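Local atomic coordinates of extracellular matrix-binding protein EbhA (Staphylococcus aureus, PDB entry 2DGJ), a protein that probably acts as a cell wall-associated adhesin that binds the extracellular matrix, the present piece being a rod-like string of three-helix bundles. Residues A2-L6 with V57-L61; D12-K17 with Y33-V37; K76-K81 with T110-V115; S131-I136 with A186-V190; L228-V232 with V244-G248. All blocks are in the same frame, centred on the assembly; numbering follows the deposited sequence.

Interaction 1: residues A2-L6 with V57-L61; sequences AMGQL and VDRAL
Leu-6 reaches across to Val-57, Ala-60 and Leu-61, joining helix 3-11 to helix 55-70 within the FIVAR range of this string of three-helix bundles. The two segments run in the same sense, and the contact is apolar. The two branches of Leu-6 divide the work. CD2 lies against Val-57 CG1 at 3.5 Å, the two side chains meeting at a slant, while CD1 settles on the turn between Ala-60 and Leu-61, 3.6 Å from Leu-61 N and 3.8 Å from Ala-60 CB. Its CG stands opposite the backbone N (chi1 -176°), which carries both methyls forward to helix 55-70 although the side chain leaves its own helix obliquely. Leu-61 answers from the other side and is pressed against Gln-5: its CD1 comes 3.6 Å from Gln-5 O and its CD2 3.4 Å from Gln-5 CB, so the aliphatic base of the glutamine shields the leucine at the outer margin. The methyl of Ala-2 closes this margin, with CB 3.7 Å from Leu-61 CD2. At the other margin Met-3, present as selenomethionine, points its CB away from helix 55-70, but its chain folds back at chi2 and chi3. Further out, helix 27-46 backs the contact: Leu-44 touches Met-3 and Leu-6, Ala-40 also lies on Leu-6, and Ile-43 on Ala-60, while Gln-47 borders both Met-3 and Val-57. There the bent chain of Met-3 crosses Val-57 at about a right angle and places SE 3.9 Å from Val-57 CG2.

Interaction 2: residues D12-K17 with Y33-V37; sequences DENATK and YDQAV
Lys-17 spans the gap to Asp-34 with a chain extended beyond CG and a salt bridge, NZ to OD1, modelled at 2.5 Å, a length probably too short to be exact. The ammonium meets that oxygen from above the carboxylate plane, 44° out of it. Glu-13 joins in from one turn earlier on the same helix, its OE2 giving Lys-17 NZ a weaker partner at 3.4 Å, so a single positive group serves two carboxylates. These stand close, with Glu-13 OE2 3.4 Å from Asp-34 OD1 and their planes 37° apart; the lysine between the helices probably offsets the repulsion. Glu-13 OE1 has a long, weak ion pair with Lys-41. The acidic group also leans on a methyl, Glu-13 OE2 lying 3.2 Å from Val-37 CG1. Beneath this charged rim Tyr-33 drives its ring inward: OH ends 3.4 Å from Glu-13 CA, which sits at the ring edge, and Val-37 CG2 lies over one face, offset toward its rim. Thr-16 borders the same end through CB and CG2. Its OG1 donates to Asp-12 O at 2.8 Å and weakly accepts from Lys-68; since Thr-16 N uses that carbonyl too, Asp-12 O takes two bonds. Asp-12 OD2 is paired with Lys-68 in a salt bridge. The two helical segments, nearly antiparallel at 172°, lie in the first FIVAR domain of this fragment; helix 55-70 packs on Tyr-33 through Thr-67 and Lys-68, Tyr-22 of helix 20-23 touches both Lys-17 and Tyr-33, and Gln-35 faces Asn-188 and Thr-191 of the second subunit.

Interaction 3: residues K76-K81 with T110-V115; sequences KLAEAK and TTVDGV. With SO4 (sulfate ion), chain C; ACY (acetic acid), chain D.
NZ of Lys-81, a residue that packs on Val-115, is held by two oxygens: it donates to O of a bound acetic acid at 2.9 Å and to the backbone O of Asn-107, the acid probably coming from the crystallisation liquor. The rest of the lysine is apolar in its dealings, its CG 3.7 Å from Val-115 CG2 where the two side chains meet at about a right angle. Leu-77 makes the next contacts. With CG opposite its backbone N (chi1 178°), it lays CD2 on Thr-110 O at 3.5 Å and CD1 on the carbonyl carbon of Thr-111, CD1 also touching Val-115 CG2. Ala-80 CB nestles between Val-112 CG1 and Val-115 CG1. These residues join helix 73-88 to helix 112-135 in the GA module range, with the helical parts running in the same sense. Helix 112-135 begins here: Thr-111 is its N-cap, and OG1, lying between backbone N and carbonyl carbon, accepts from Gly-114 N at 2.9 Å with an N-H...O angle of 147°. Val-112 N is bonded to Asp-24 OD2. A sulfate, also a likely crystallisation component, sits at this helix start. Thr-110 N donates to sulfate O3 at 2.8 Å. Thr-111 N gives the same O3 a weak bond. Thr-110 OG1 donates to sulfate O1 at 2.7 Å. Thr-111 OG1 reaches sulfate O4 at 3.3 Å.

Interaction 4: residues S131-I136 with A186-V190; sequences SLQGAI and ALNAV
Leu-132 and Leu-187 lie side by side between helices 112-135 and 180-194, which meet in a FIVAR domain of the helical-bundle rod and whose short segments here have axes 9.2 Å apart, at 19°. Each leucine has its CG opposite the backbone N, so each, leaving its helix at a slant, swings its methyls across to the other segment. Leu-132 lays CD1 over the backbone of Leu-187, 3.6 Å from its CA, and turns CD2 to Ala-186 CB at 3.8 Å. Leu-187 passes in the reverse direction: CD1 sits on Ala-135 CB at 3.6 Å and CD2 on Ser-131 CB at 3.8 Å. The pair thus interlocks, each tip lying on the partner's helix. Val-190 fills the next turn, its CG1 meeting Ala-135 O and its CG2 coming within 4.2 Å of Leu-132 CD1. Ser-131 OG is turned back along its own helix to Gly-127 O, leaving CB to face the leucine. Helix 153-170 completes the bundle, Leu-170 bearing on Leu-132 and Ile-136, and Ile-169 on Ala-186. On the outer side the second subunit approaches, where its Gln-35 packs on Leu-187 and bonds to Asn-188. Next along the chain, Ile-136 holds CG1 between backbone N and carbonyl carbon (chi1 72°), which leaves its other branch for Val-190; the two side chains cross at about a right angle, with Ile-136 CG2 3.6 Å from Val-190 CG1.

Interaction 5: residues L228-V232 with V244-G248; sequences LKHQV and VKDKG
Segments 228-232 and 244-248, on helices 222-234 and 238-250, run almost antiparallel, at 166° with axes 9.7 Å apart, and the two backbones come nearest at Leu-228 and Val-244. Val-244 points toward the partner helix. Its CG1, opposite the backbone N, lies 3.3 Å from Leu-228 O, 3.7 Å from Gln-231 CB and 3.8 Å from Val-232 CG2, so this one methyl touches all three residues while CG2 rests on Gln-231 CB. Leu-228 slides past the valine in the opposite direction and ends on the bare backbone of Gly-248, CD2 to CA 3.5 Å. At the outer margin Gln-231 and Lys-247 meet at about a right angle: Lys-247 NZ donates to Gln-231 OE1 at 2.6 Å, in the carbonyl plane and on a lone pair. A bend at chi3 brings the ammonium round to it, over the flank of Leu-228. Helix 199-215 packs alongside, within the GA module range, Ile-214 touching Leu-228 and Thr-211 touching Val-232; Leu-220 also borders Leu-228, and Asn-219 ND2 bonds to Gly-248 O. Aliphatic groups thus make the interior of the contact, and the ammonium of Lys-247, the charged group that meets the other segment, is kept at the margin, where the neutral amide oxygen probably stabilises it through its dipole without forming a salt bridge.

In the fold
From the N terminus, interaction 1 closes a loop of 50 residues by bringing helix 3-11 against helix 55-70, and interaction 2 is nested inside that loop, tying helix 13-18 to helix 27-46; their centres are 14 Å apart within one FIVAR domain. The others follow in series, and none cross. Interaction 3 joins helix 73-88 to the start of helix 112-135 in the first GA module of this fragment. That long helix then carries the chain to interaction 4, where its end packs on helix 180-194 in the second FIVAR domain. The centres of interactions 3 and 4 are about 33 Å apart. Interaction 5 pairs helices 222-234 and 238-250 in the second GA module of this fragment, about 105 Å from interaction 1, centre to centre.

Interaction 1: residues A2-L6 with V57-L61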
# COMPACT_ATOMS: atom_id res chain seq x y z
N ALA A 2 42.28 -13.75 -3.60
CA ALA A 2 41.23 -12.81 -3.10
C ALA A 2 40.37 -13.48 -2.04
O ALA A 2 39.31 -12.97 -1.67
CB ALA A 2 40.36 -12.33 -4.26
N MSE A 3 40.83 -14.63 -1.55
CA MSE A 3 40.11 -15.38 -0.52
C MSE A 3 39.45 -14.48 0.51
O MSE A 3 38.31 -14.72 0.91
CB MSE A 3 41.05 -16.35 0.19
CG MSE A 3 41.23 -17.68 -0.53
SE MSE A 3 39.68 -18.82 -0.35
CE MSE A 3 40.28 -19.94 1.11
N GLY A 4 40.17 -13.45 0.94
CA GLY A 4 39.64 -12.52 1.93
C GLY A 4 38.47 -11.70 1.42
O GLY A 4 37.50 -11.47 2.14
N GLN A 5 38.57 -11.25 0.17
CA GLN A 5 37.51 -10.45 -0.44
C GLN A 5 36.19 -11.21 -0.46
O GLN A 5 35.13 -10.63 -0.24
CB GLN A 5 37.90 -10.06 -1.86
CG GLN A 5 39.12 -9.15 -1.95
CD GLN A 5 39.52 -8.86 -3.39
OE1 GLN A 5 38.71 -8.41 -4.19
NE2 GLN A 5 40.78 -9.13 -3.71
N LEU A 6 36.26 -12.51 -0.72
CA LEU A 6 35.08 -13.36 -0.77
C LEU A 6 34.47 -13.45 0.63
O LEU A 6 33.24 -13.38 0.79
CB LEU A 6 35.44 -14.76 -1.27
CG LEU A 6 34.26 -15.72 -1.45
CD1 LEU A 6 33.31 -15.18 -2.51
CD2 LEU A 6 34.79 -17.08 -1.85
N VAL A 57 36.96 -19.25 -6.54
CA VAL A 57 36.78 -18.27 -5.48
C VAL A 57 36.56 -16.88 -6.08
O VAL A 57 35.79 -16.09 -5.54
CB VAL A 57 38.03 -18.20 -4.57
CG1 VAL A 57 37.85 -17.13 -3.51
CG2 VAL A 57 38.27 -19.54 -3.92
N ASP A 58 37.21 -16.61 -7.20
CA ASP A 58 37.09 -15.30 -7.84
C ASP A 58 35.76 -15.14 -8.58
O ASP A 58 35.17 -14.07 -8.57
CB ASP A 58 38.26 -15.07 -8.80
CG ASP A 58 38.59 -13.60 -8.96
OD1 ASP A 58 38.99 -12.96 -7.96
OD2 ASP A 58 38.45 -13.07 -10.09
N ARG A 59 35.31 -16.21 -9.22
CA ARG A 59 34.04 -16.18 -9.94
C ARG A 59 32.94 -15.96 -8.92
O ARG A 59 31.95 -15.28 -9.19
CB ARG A 59 33.81 -17.49 -10.69
CG ARG A 59 34.76 -17.73 -11.84
CD ARG A 59 34.73 -19.19 -12.28
NE ARG A 59 33.41 -19.60 -12.77
CZ ARG A 59 33.04 -20.87 -12.91
NH1 ARG A 59 33.87 -21.85 -12.60
NH2 ARG A 59 31.83 -21.15 -13.36
N ALA A 60 33.12 -16.54 -7.74
CA ALA A 60 32.15 -16.41 -6.66
C ALA A 60 32.17 -14.98 -6.15
O ALA A 60 31.13 -14.38 -5.90
CB ALA A 60 32.51 -17.38 -5.53
N LEU A 61 33.37 -14.43 -6.01
CA LEU A 61 33.53 -13.06 -5.55
C LEU A 61 32.91 -12.12 -6.57
O LEU A 61 32.15 -11.23 -6.22
CB LEU A 61 35.01 -12.72 -5.37
CG LEU A 61 35.37 -11.26 -5.07
CD1 LEU A 61 34.64 -10.81 -3.83
CD2 LEU A 61 36.87 -11.13 -4.89

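Interaction 2: residues D12-K17 with Y33-V37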
# COMPACT_ATOMS: atom_id res chain seq x y z
N ASP A 12 29.47 -9.10 4.76
CA ASP A 12 28.65 -7.94 4.50
C ASP A 12 27.20 -8.23 4.13
O ASP A 12 26.42 -7.30 3.91
CB ASP A 12 29.31 -7.09 3.41
CG ASP A 12 28.80 -5.66 3.39
OD1 ASP A 12 28.49 -5.12 4.47
OD2 ASP A 12 28.74 -5.06 2.29
N GLU A 13 26.83 -9.50 4.07
CA GLU A 13 25.46 -9.88 3.72
C GLU A 13 24.41 -9.20 4.59
O GLU A 13 23.63 -8.37 4.10
CB GLU A 13 25.28 -11.39 3.79
CG GLU A 13 23.82 -11.83 3.63
CD GLU A 13 23.67 -13.32 3.41
OE1 GLU A 13 24.17 -14.10 4.25
OE2 GLU A 13 23.03 -13.71 2.40
N ASN A 14 24.38 -9.55 5.87
CA ASN A 14 23.41 -8.98 6.80
C ASN A 14 23.33 -7.47 6.71
O ASN A 14 22.24 -6.90 6.67
CB ASN A 14 23.73 -9.40 8.23
CG ASN A 14 22.82 -8.73 9.26
OD1 ASN A 14 23.00 -7.56 9.59
ND2 ASN A 14 21.83 -9.47 9.75
N ALA A 15 24.49 -6.82 6.66
CA ALA A 15 24.54 -5.36 6.58
C ALA A 15 23.91 -4.88 5.28
O ALA A 15 23.08 -3.97 5.27
CB ALA A 15 25.99 -4.87 6.68
N THR A 16 24.30 -5.50 4.17
CA THR A 16 23.77 -5.14 2.87
C THR A 16 22.26 -5.31 2.84
O THR A 16 21.54 -4.52 2.23
CB THR A 16 24.39 -6.00 1.74
OG1 THR A 16 25.81 -5.78 1.70
CG2 THR A 16 23.79 -5.64 0.39
N LYS A 17 21.78 -6.36 3.51
CA LYS A 17 20.35 -6.64 3.55
C LYS A 17 19.56 -5.68 4.42
O LYS A 17 18.33 -5.62 4.32
CB LYS A 17 20.10 -8.07 4.01
CG LYS A 17 20.40 -9.12 2.95
CD LYS A 17 20.05 -10.52 3.44
CE LYS A 17 20.17 -11.54 2.32
NZ LYS A 17 19.80 -12.91 2.79
N TYR A 33 21.40 -11.61 -5.59
CA TYR A 33 22.43 -11.28 -4.62
C TYR A 33 22.44 -12.34 -3.53
O TYR A 33 23.48 -12.90 -3.20
CB TYR A 33 22.17 -9.91 -3.98
CG TYR A 33 23.06 -9.62 -2.79
CD1 TYR A 33 24.43 -9.45 -2.95
CD2 TYR A 33 22.53 -9.56 -1.51
CE1 TYR A 33 25.25 -9.22 -1.85
CE2 TYR A 33 23.34 -9.32 -0.41
CZ TYR A 33 24.70 -9.16 -0.59
OH TYR A 33 25.50 -8.93 0.50
N ASP A 34 21.26 -12.61 -2.97
CA ASP A 34 21.13 -13.60 -1.92
C ASP A 34 21.68 -14.96 -2.34
O ASP A 34 22.33 -15.65 -1.56
CB ASP A 34 19.66 -13.73 -1.52
CG ASP A 34 19.46 -14.61 -0.30
OD1 ASP A 34 20.12 -14.36 0.73
OD2 ASP A 34 18.65 -15.56 -0.37
N GLN A 35 21.41 -15.34 -3.58
CA GLN A 35 21.88 -16.63 -4.09
C GLN A 35 23.39 -16.63 -4.32
O GLN A 35 24.03 -17.68 -4.27
CB GLN A 35 21.16 -16.98 -5.40
CG GLN A 35 19.68 -17.30 -5.20
CD GLN A 35 19.46 -18.33 -4.12
OE1 GLN A 35 19.92 -19.47 -4.22
NE2 GLN A 35 18.77 -17.93 -3.05
N ALA A 36 23.95 -15.45 -4.57
CA ALA A 36 25.39 -15.33 -4.79
C ALA A 36 26.11 -15.54 -3.47
O ALA A 36 27.12 -16.24 -3.40
CB ALA A 36 25.73 -13.95 -5.37
N VAL A 37 25.56 -14.94 -2.41
CA VAL A 37 26.14 -15.07 -1.08
C VAL A 37 26.12 -16.53 -0.64
O VAL A 37 27.11 -17.05 -0.14
CB VAL A 37 25.36 -14.23 -0.05
CG1 VAL A 37 25.91 -14.44 1.35
CG2 VAL A 37 25.45 -12.77 -0.42

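Interaction 3: residues K76-K81 with T110-V115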
# COMPACT_ATOMS: atom_id res chain seq x y z
N LYS A 76 15.12 3.04 -7.23
CA LYS A 76 13.68 2.90 -7.06
C LYS A 76 13.13 3.95 -6.12
O LYS A 76 11.95 4.32 -6.21
CB LYS A 76 13.33 1.51 -6.53
CG LYS A 76 13.38 0.41 -7.58
CD LYS A 76 12.26 0.58 -8.60
CE LYS A 76 12.25 -0.54 -9.63
NZ LYS A 76 11.11 -0.40 -10.60
N LEU A 77 13.97 4.42 -5.20
CA LEU A 77 13.56 5.45 -4.25
C LEU A 77 13.44 6.79 -4.96
O LEU A 77 12.52 7.55 -4.72
CB LEU A 77 14.58 5.57 -3.11
CG LEU A 77 14.29 6.65 -2.05
CD1 LEU A 77 12.98 6.34 -1.35
CD2 LEU A 77 15.43 6.69 -1.05
N ALA A 78 14.40 7.06 -5.84
CA ALA A 78 14.40 8.31 -6.60
C ALA A 78 13.16 8.35 -7.50
O ALA A 78 12.51 9.38 -7.64
CB ALA A 78 15.66 8.40 -7.45
N GLU A 79 12.84 7.21 -8.09
CA GLU A 79 11.68 7.09 -8.96
C GLU A 79 10.40 7.34 -8.18
O GLU A 79 9.53 8.10 -8.61
CB GLU A 79 11.64 5.69 -9.59
CG GLU A 79 10.32 5.35 -10.25
CD GLU A 79 10.35 4.01 -10.96
OE1 GLU A 79 10.77 3.00 -10.34
OE2 GLU A 79 9.95 3.96 -12.14
N ALA A 80 10.29 6.71 -7.01
CA ALA A 80 9.12 6.86 -6.17
C ALA A 80 8.92 8.31 -5.77
O ALA A 80 7.81 8.84 -5.84
CB ALA A 80 9.26 5.99 -4.92
N LYS A 81 10.01 8.96 -5.35
CA LYS A 81 9.95 10.36 -4.96
C LYS A 81 9.51 11.22 -6.13
O LYS A 81 8.74 12.16 -5.98
CB LYS A 81 11.32 10.83 -4.46
CG LYS A 81 11.76 10.21 -3.15
CD LYS A 81 13.03 10.87 -2.65
CE LYS A 81 13.41 10.36 -1.27
NZ LYS A 81 14.58 11.09 -0.71
N THR A 110 13.11 7.97 3.30
CA THR A 110 14.24 7.08 3.05
C THR A 110 13.86 5.74 2.41
O THR A 110 14.74 5.00 1.97
CB THR A 110 15.02 6.77 4.34
OG1 THR A 110 14.15 6.13 5.27
CG2 THR A 110 15.57 8.05 4.95
N THR A 111 12.57 5.43 2.36
CA THR A 111 12.12 4.18 1.77
C THR A 111 10.99 4.39 0.76
O THR A 111 10.31 5.41 0.80
CB THR A 111 11.63 3.20 2.84
OG1 THR A 111 10.43 3.70 3.44
CG2 THR A 111 12.70 3.03 3.93
N VAL A 112 10.81 3.42 -0.13
CA VAL A 112 9.74 3.51 -1.12
C VAL A 112 8.39 3.50 -0.41
O VAL A 112 7.46 4.19 -0.83
CB VAL A 112 9.80 2.33 -2.12
CG1 VAL A 112 8.61 2.37 -3.05
CG2 VAL A 112 11.10 2.38 -2.91
N ASP A 113 8.29 2.72 0.66
CA ASP A 113 7.05 2.65 1.42
C ASP A 113 6.77 4.00 2.07
O ASP A 113 5.62 4.44 2.13
CB ASP A 113 7.13 1.57 2.51
CG ASP A 113 7.11 0.17 1.94
OD1 ASP A 113 6.27 -0.10 1.06
OD2 ASP A 113 7.93 -0.67 2.39
N GLY A 114 7.82 4.65 2.56
CA GLY A 114 7.67 5.95 3.19
C GLY A 114 7.15 6.98 2.21
O GLY A 114 6.23 7.74 2.52
N VAL A 115 7.73 7.00 1.01
CA VAL A 115 7.32 7.94 -0.02
C VAL A 115 5.84 7.76 -0.34
O VAL A 115 5.05 8.70 -0.26
CB VAL A 115 8.13 7.73 -1.32
CG1 VAL A 115 7.61 8.64 -2.42
CG2 VAL A 115 9.60 8.01 -1.06
S SO4 C . 10.99 6.59 6.21
O1 SO4 C . 12.21 7.12 6.86
O2 SO4 C . 9.80 7.12 6.90
O3 SO4 C . 10.96 7.02 4.80
O4 SO4 C . 10.98 5.12 6.32
C ACY D . 15.91 13.31 -3.19
O ACY D . 16.42 12.45 -2.51
OXT ACY D . 15.70 13.10 -4.50
CH3 ACY D . 15.51 14.63 -2.57

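Interaction 4: residues S131-I136 with A186-V190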
# COMPACT_ATOMS: atom_id res chain seq x y z
N SER A 131 -13.17 18.97 0.66
CA SER A 131 -14.45 18.85 1.34
C SER A 131 -14.77 20.12 2.13
O SER A 131 -15.89 20.62 2.09
CB SER A 131 -14.44 17.64 2.27
OG SER A 131 -14.31 16.43 1.56
N LEU A 132 -13.77 20.63 2.83
CA LEU A 132 -13.95 21.84 3.63
C LEU A 132 -14.28 23.01 2.72
O LEU A 132 -15.07 23.88 3.08
CB LEU A 132 -12.69 22.15 4.43
CG LEU A 132 -12.73 23.40 5.32
CD1 LEU A 132 -13.93 23.34 6.25
CD2 LEU A 132 -11.45 23.51 6.13
N GLN A 133 -13.67 23.03 1.54
CA GLN A 133 -13.91 24.10 0.57
C GLN A 133 -15.35 24.02 0.07
O GLN A 133 -16.02 25.05 -0.09
CB GLN A 133 -12.95 23.96 -0.62
CG GLN A 133 -13.15 25.00 -1.72
CD GLN A 133 -12.88 26.41 -1.24
OE1 GLN A 133 -11.77 26.74 -0.82
NE2 GLN A 133 -13.90 27.26 -1.29
N GLY A 134 -15.82 22.81 -0.18
CA GLY A 134 -17.18 22.63 -0.67
C GLY A 134 -18.22 22.99 0.37
O GLY A 134 -19.28 23.53 0.04
N ALA A 135 -17.92 22.71 1.63
CA ALA A 135 -18.84 23.01 2.72
C ALA A 135 -19.15 24.50 2.84
O ALA A 135 -20.20 24.87 3.37
CB ALA A 135 -18.27 22.48 4.03
N ILE A 136 -18.25 25.34 2.36
CA ILE A 136 -18.46 26.78 2.46
C ILE A 136 -18.57 27.51 1.11
O ILE A 136 -18.43 28.72 1.05
CB ILE A 136 -17.34 27.47 3.27
CG1 ILE A 136 -16.04 27.49 2.47
CG2 ILE A 136 -17.12 26.74 4.59
CD1 ILE A 136 -14.95 28.35 3.09
N ALA A 186 -12.65 21.35 11.33
CA ALA A 186 -13.17 22.57 10.72
C ALA A 186 -14.38 22.23 9.85
O ALA A 186 -15.38 22.93 9.88
CB ALA A 186 -12.08 23.24 9.87
N LEU A 187 -14.28 21.14 9.10
CA LEU A 187 -15.38 20.72 8.23
C LEU A 187 -16.64 20.46 9.05
O LEU A 187 -17.72 20.98 8.72
CB LEU A 187 -14.99 19.45 7.47
CG LEU A 187 -16.11 18.72 6.72
CD1 LEU A 187 -16.83 19.69 5.81
CD2 LEU A 187 -15.52 17.58 5.91
N ASN A 188 -16.52 19.65 10.09
CA ASN A 188 -17.65 19.33 10.95
C ASN A 188 -18.25 20.61 11.53
O ASN A 188 -19.47 20.72 11.65
CB ASN A 188 -17.21 18.41 12.09
CG ASN A 188 -17.16 16.96 11.67
OD1 ASN A 188 -18.20 16.34 11.45
ND2 ASN A 188 -15.96 16.41 11.56
N ALA A 189 -17.39 21.56 11.87
CA ALA A 189 -17.83 22.84 12.44
C ALA A 189 -18.80 23.54 11.51
O ALA A 189 -19.87 23.97 11.93
CB ALA A 189 -16.62 23.74 12.73
N VAL A 190 -18.41 23.66 10.24
CA VAL A 190 -19.25 24.32 9.25
C VAL A 190 -20.57 23.56 9.04
O VAL A 190 -21.65 24.15 9.10
CB VAL A 190 -18.53 24.41 7.88
CG1 VAL A 190 -19.43 25.08 6.85
CG2 VAL A 190 -17.25 25.20 8.03

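Interaction 5: residues L228-V232 with V244-G248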
# COMPACT_ATOMS: atom_id res chain seq x y z
N LEU A 228 -54.72 42.16 9.90
CA LEU A 228 -53.44 41.93 10.57
C LEU A 228 -52.96 40.50 10.43
O LEU A 228 -51.78 40.25 10.19
CB LEU A 228 -53.56 42.32 12.05
CG LEU A 228 -53.18 43.74 12.47
CD1 LEU A 228 -53.42 44.73 11.34
CD2 LEU A 228 -53.98 44.12 13.69
N LYS A 229 -53.87 39.54 10.61
CA LYS A 229 -53.52 38.14 10.50
C LYS A 229 -53.00 37.83 9.10
O LYS A 229 -52.08 37.04 8.92
CB LYS A 229 -54.73 37.26 10.83
CG LYS A 229 -55.11 37.28 12.30
CD LYS A 229 -56.49 36.66 12.56
CE LYS A 229 -56.49 35.15 12.39
NZ LYS A 229 -57.80 34.57 12.81
N HIS A 230 -53.60 38.47 8.10
CA HIS A 230 -53.18 38.27 6.72
C HIS A 230 -51.80 38.90 6.52
O HIS A 230 -50.96 38.36 5.80
CB HIS A 230 -54.18 38.92 5.76
CG HIS A 230 -53.92 38.60 4.32
ND1 HIS A 230 -54.00 37.30 3.82
CD2 HIS A 230 -53.59 39.37 3.27
CE1 HIS A 230 -53.72 37.31 2.54
NE2 HIS A 230 -53.47 38.56 2.17
N GLN A 231 -51.57 40.04 7.17
CA GLN A 231 -50.29 40.72 7.06
C GLN A 231 -49.20 39.83 7.67
O GLN A 231 -48.05 39.85 7.23
CB GLN A 231 -50.33 42.07 7.79
CG GLN A 231 -51.48 42.97 7.37
CD GLN A 231 -51.16 44.44 7.51
OE1 GLN A 231 -50.57 44.86 8.51
NE2 GLN A 231 -51.55 45.23 6.52
N VAL A 232 -49.57 39.06 8.69
CA VAL A 232 -48.64 38.15 9.34
C VAL A 232 -48.36 37.00 8.37
O VAL A 232 -47.23 36.52 8.25
CB VAL A 232 -49.24 37.57 10.63
CG1 VAL A 232 -48.37 36.43 11.14
CG2 VAL A 232 -49.37 38.66 11.69
N VAL A 244 -46.22 43.77 12.60
CA VAL A 244 -47.67 43.69 12.42
C VAL A 244 -48.33 43.49 13.78
O VAL A 244 -49.33 44.13 14.09
CB VAL A 244 -48.05 42.51 11.51
CG1 VAL A 244 -49.57 42.40 11.40
CG2 VAL A 244 -47.43 42.70 10.14
N LYS A 245 -47.77 42.59 14.59
CA LYS A 245 -48.32 42.32 15.91
C LYS A 245 -48.35 43.61 16.73
O LYS A 245 -49.37 43.93 17.35
CB LYS A 245 -47.47 41.27 16.63
CG LYS A 245 -48.14 40.67 17.86
CD LYS A 245 -47.43 41.02 19.15
CE LYS A 245 -46.08 40.32 19.26
NZ LYS A 245 -45.41 40.60 20.56
N ASP A 246 -47.25 44.34 16.73
CA ASP A 246 -47.18 45.59 17.48
C ASP A 246 -48.23 46.57 16.97
O ASP A 246 -48.88 47.26 17.75
CB ASP A 246 -45.79 46.24 17.35
CG ASP A 246 -44.72 45.44 18.07
OD1 ASP A 246 -45.01 44.90 19.15
OD2 ASP A 246 -43.58 45.37 17.55
N LYS A 247 -48.41 46.61 15.66
CA LYS A 247 -49.39 47.50 15.06
C LYS A 247 -50.76 47.14 15.58
O LYS A 247 -51.62 48.00 15.74
CB LYS A 247 -49.36 47.40 13.53
CG LYS A 247 -50.34 48.31 12.80
CD LYS A 247 -49.99 48.43 11.32
CE LYS A 247 -50.00 47.08 10.62
NZ LYS A 247 -49.60 47.20 9.20
N GLY A 248 -50.95 45.85 15.87
CA GLY A 248 -52.23 45.39 16.38
C GLY A 248 -52.45 45.76 17.83
O GLY A 248 -53.59 46.01 18.24